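Local coordinates for uncharacterized protein (Bacteroides ovatus, PDB 4ID2) that is of unknown function, belongs to the DUF4738 family and folds into a beta-barrel-like structure, at residues Y68-H76 / K105-Y113. Residues are numbered along the deposited sequence; the frame is centred on the assembly and turned at random.
Sequences YVDNKIVLH and KSILEGIVY
OD1 of D70 is gripped by two backbone amides, one from each segment. L108 N, at 3.0 Å from D70 OD1, comes in on the syn lone pair, while N71 N, at 2.7 Å from the same oxygen, reaches it from above the carboxylate plane. CG of D70 lies anti to the backbone N (chi1 -159°), which swings the carboxylate toward the backbone of I107 and L108 on the facing sheet. N71 returns the link: its ND2 donates to L108 O at 3.0 Å, so both backbone polar groups of L108 are held by side chains. With an alanine at D70, the amides of L108 and N71 would probably both lose the oxygen they share. Strands 71-76 and 107-113 belong to different sheets of this beta-barrel-like fold and run roughly parallel, 31° apart, facing each other through side chains. I73 packs against L108, G110 and I111. CG1 of I73 lies on L108 CD2 at 3.7 Å, and I73 CG2 meets I111 CD1 at 3.9 Å. The tip of the chain, I73 CD1, rests on G110 CA at 3.4 Å. G110 and E109 form a classic beta bulge opposite S126. Further along, L75 CD2 reaches I111 CG2 at 4.3 Å, with Y123 and L85 also against L75.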
loop_
_atom_site.group_PDB
_atom_site.type_symbol
_atom_site.label_atom_id
_atom_site.label_comp_id
_atom_site.label_asym_id
_atom_site.label_seq_id
_atom_site.Cartn_x
_atom_site.Cartn_y
_atom_site.Cartn_z
ATOM N N TYR A 68 -12.268 -1.310 -24.316
ATOM C CA TYR A 68 -11.754 0.045 -24.126
ATOM C C TYR A 68 -10.507 0.276 -24.978
ATOM O O TYR A 68 -9.642 -0.599 -25.029
ATOM C CB TYR A 68 -11.411 0.275 -22.642
ATOM C CG TYR A 68 -12.605 0.162 -21.721
ATOM C CD1 TYR A 68 -13.042 -1.076 -21.261
ATOM C CD2 TYR A 68 -13.303 1.292 -21.312
ATOM C CE1 TYR A 68 -14.150 -1.188 -20.422
ATOM C CE2 TYR A 68 -14.404 1.195 -20.461
ATOM C CZ TYR A 68 -14.827 -0.050 -20.018
ATOM O OH TYR A 68 -15.918 -0.184 -19.183
ATOM N N VAL A 69 -10.400 1.450 -25.634
ATOM C CA VAL A 69 -9.201 1.806 -26.401
ATOM C C VAL A 69 -8.187 2.392 -25.400
ATOM O O VAL A 69 -8.566 3.158 -24.501
ATOM C CB VAL A 69 -9.486 2.751 -27.601
ATOM C CG1 VAL A 69 -9.726 4.177 -27.158
ATOM C CG2 VAL A 69 -8.346 2.721 -28.606
ATOM N N ASP A 70 -6.915 1.996 -25.526
ATOM C CA ASP A 70 -5.856 2.448 -24.625
ATOM C C ASP A 70 -5.366 3.849 -25.038
ATOM O O ASP A 70 -5.696 4.323 -26.131
ATOM C CB ASP A 70 -4.706 1.435 -24.628
ATOM C CG ASP A 70 -3.792 1.475 -23.417
ATOM O OD1 ASP A 70 -3.948 2.394 -22.575
ATOM O OD2 ASP A 70 -2.908 0.612 -23.323
ATOM N N ASN A 71 -4.592 4.512 -24.160
ATOM C CA ASN A 71 -4.096 5.861 -24.416
ATOM C C ASN A 71 -2.591 5.938 -24.578
ATOM O O ASN A 71 -1.856 5.073 -24.104
ATOM C CB ASN A 71 -4.479 6.785 -23.245
ATOM C CG ASN A 71 -5.953 6.799 -22.938
ATOM O OD1 ASN A 71 -6.754 7.364 -23.685
ATOM N ND2 ASN A 71 -6.356 6.176 -21.838
ATOM N N LYS A 72 -2.148 7.033 -25.207
ATOM C CA LYS A 72 -0.748 7.426 -25.306
ATOM C C LYS A 72 -0.633 8.746 -24.558
ATOM O O LYS A 72 -1.612 9.496 -24.519
ATOM C CB LYS A 72 -0.253 7.544 -26.761
ATOM C CG LYS A 72 -0.867 8.673 -27.585
ATOM C CD LYS A 72 -0.328 8.659 -29.020
ATOM C CE LYS A 72 -0.926 9.764 -29.851
ATOM N NZ LYS A 72 -0.340 9.809 -31.214
ATOM N N ILE A 73 0.528 9.033 -23.952
ATOM C CA ILE A 73 0.737 10.291 -23.250
ATOM C C ILE A 73 2.009 10.927 -23.773
ATOM O O ILE A 73 3.077 10.359 -23.589
ATOM C CB ILE A 73 0.758 10.119 -21.705
ATOM C CG1 ILE A 73 -0.654 9.743 -21.200
ATOM C CG2 ILE A 73 1.211 11.421 -21.045
ATOM C CD1 ILE A 73 -0.802 9.503 -19.748
ATOM N N VAL A 74 1.911 12.107 -24.400
ATOM C CA VAL A 74 3.089 12.825 -24.876
ATOM C C VAL A 74 3.551 13.738 -23.744
ATOM O O VAL A 74 2.779 14.587 -23.313
ATOM C CB VAL A 74 2.818 13.616 -26.177
ATOM C CG1 VAL A 74 4.056 14.416 -26.600
ATOM C CG2 VAL A 74 2.375 12.680 -27.304
ATOM N N LEU A 75 4.790 13.561 -23.265
ATOM C CA LEU A 75 5.387 14.400 -22.231
ATOM C C LEU A 75 6.469 15.236 -22.903
ATOM O O LEU A 75 7.445 14.676 -23.384
ATOM C CB LEU A 75 5.944 13.535 -21.075
ATOM C CG LEU A 75 6.957 14.170 -20.088
ATOM C CD1 LEU A 75 6.486 15.485 -19.523
ATOM C CD2 LEU A 75 7.218 13.240 -18.908
ATOM N N HIS A 76 6.258 16.564 -23.012
ATOM C CA HIS A 76 7.226 17.493 -23.603
ATOM C C HIS A 76 7.792 18.397 -22.501
ATOM O O HIS A 76 7.117 19.318 -22.039
ATOM C CB HIS A 76 6.603 18.329 -24.733
ATOM C CG HIS A 76 7.614 19.013 -25.611
ATOM N ND1 HIS A 76 7.229 19.709 -26.737
ATOM C CD2 HIS A 76 8.967 19.062 -25.519
ATOM C CE1 HIS A 76 8.343 20.167 -27.288
ATOM N NE2 HIS A 76 9.415 19.794 -26.596
ATOM N N LYS A 105 -4.273 -6.119 -19.023
ATOM C CA LYS A 105 -5.647 -5.807 -18.600
ATOM C C LYS A 105 -5.854 -4.325 -18.166
ATOM O O LYS A 105 -6.982 -3.974 -17.820
ATOM C CB LYS A 105 -6.057 -6.715 -17.423
ATOM C CG LYS A 105 -6.069 -8.207 -17.734
ATOM C CD LYS A 105 -6.345 -9.017 -16.466
ATOM C CE LYS A 105 -6.297 -10.508 -16.690
ATOM N NZ LYS A 105 -6.588 -11.262 -15.441
ATOM N N SER A 106 -4.805 -3.464 -18.176
ATOM C CA SER A 106 -4.906 -2.064 -17.719
ATOM C C SER A 106 -4.768 -1.045 -18.860
ATOM O O SER A 106 -4.345 -1.416 -19.948
ATOM C CB SER A 106 -3.826 -1.779 -16.679
ATOM O OG SER A 106 -2.545 -1.588 -17.257
ATOM N N ILE A 107 -5.085 0.244 -18.595
ATOM C CA ILE A 107 -4.934 1.320 -19.587
ATOM C C ILE A 107 -4.124 2.475 -18.986
ATOM O O ILE A 107 -4.299 2.786 -17.808
ATOM C CB ILE A 107 -6.293 1.826 -20.160
ATOM C CG1 ILE A 107 -7.248 2.307 -19.070
ATOM C CG2 ILE A 107 -6.942 0.743 -21.021
ATOM C CD1 ILE A 107 -8.461 3.046 -19.604
ATOM N N LEU A 108 -3.248 3.119 -19.797
ATOM C CA LEU A 108 -2.455 4.255 -19.328
ATOM C C LEU A 108 -3.415 5.387 -18.988
ATOM O O LEU A 108 -4.167 5.828 -19.851
ATOM C CB LEU A 108 -1.418 4.694 -20.385
ATOM C CG LEU A 108 -0.483 5.842 -19.965
ATOM C CD1 LEU A 108 0.345 5.471 -18.735
ATOM C CD2 LEU A 108 0.432 6.253 -21.095
ATOM N N GLU A 109 -3.437 5.802 -17.727
ATOM C CA GLU A 109 -4.373 6.803 -17.234
ATOM C C GLU A 109 -3.780 8.192 -17.203
ATOM O O GLU A 109 -4.483 9.141 -17.529
ATOM C CB GLU A 109 -4.832 6.431 -15.810
ATOM C CG GLU A 109 -6.013 7.253 -15.299
ATOM C CD GLU A 109 -6.410 7.013 -13.855
ATOM O OE1 GLU A 109 -5.519 6.715 -13.026
ATOM O OE2 GLU A 109 -7.610 7.182 -13.540
ATOM N N GLY A 110 -2.570 8.332 -16.685
ATOM C CA GLY A 110 -1.995 9.657 -16.531
ATOM C C GLY A 110 -0.536 9.688 -16.138
ATOM O O GLY A 110 -0.003 8.717 -15.596
ATOM N N ILE A 111 0.119 10.819 -16.454
ATOM C CA ILE A 111 1.505 11.136 -16.094
ATOM C C ILE A 111 1.435 12.578 -15.605
ATOM O O ILE A 111 0.946 13.445 -16.335
ATOM C CB ILE A 111 2.519 10.891 -17.251
ATOM C CG1 ILE A 111 2.631 9.370 -17.563
ATOM C CG2 ILE A 111 3.890 11.461 -16.873
ATOM C CD1 ILE A 111 3.368 8.982 -18.873
ATOM N N VAL A 112 1.839 12.805 -14.352
ATOM C CA VAL A 112 1.649 14.058 -13.630
ATOM C C VAL A 112 2.939 14.560 -12.988
ATOM O O VAL A 112 3.514 13.806 -12.213
ATOM C CB VAL A 112 0.597 13.712 -12.519
ATOM C CG1 VAL A 112 0.530 14.773 -11.422
ATOM C CG2 VAL A 112 -0.779 13.434 -13.120
ATOM N N TYR A 113 3.327 15.853 -13.180
ATOM C CA TYR A 113 4.478 16.404 -12.459
ATOM C C TYR A 113 4.215 16.216 -10.967
ATOM O O TYR A 113 3.131 16.575 -10.500
ATOM C CB TYR A 113 4.690 17.900 -12.788
ATOM C CG TYR A 113 5.698 18.567 -11.872
ATOM C CD1 TYR A 113 7.063 18.378 -12.049
ATOM C CD2 TYR A 113 5.284 19.308 -10.770
ATOM C CE1 TYR A 113 7.991 18.948 -11.184
ATOM C CE2 TYR A 113 6.204 19.872 -9.889
ATOM C CZ TYR A 113 7.559 19.691 -10.101
ATOM O OH TYR A 113 8.499 20.246 -9.267
#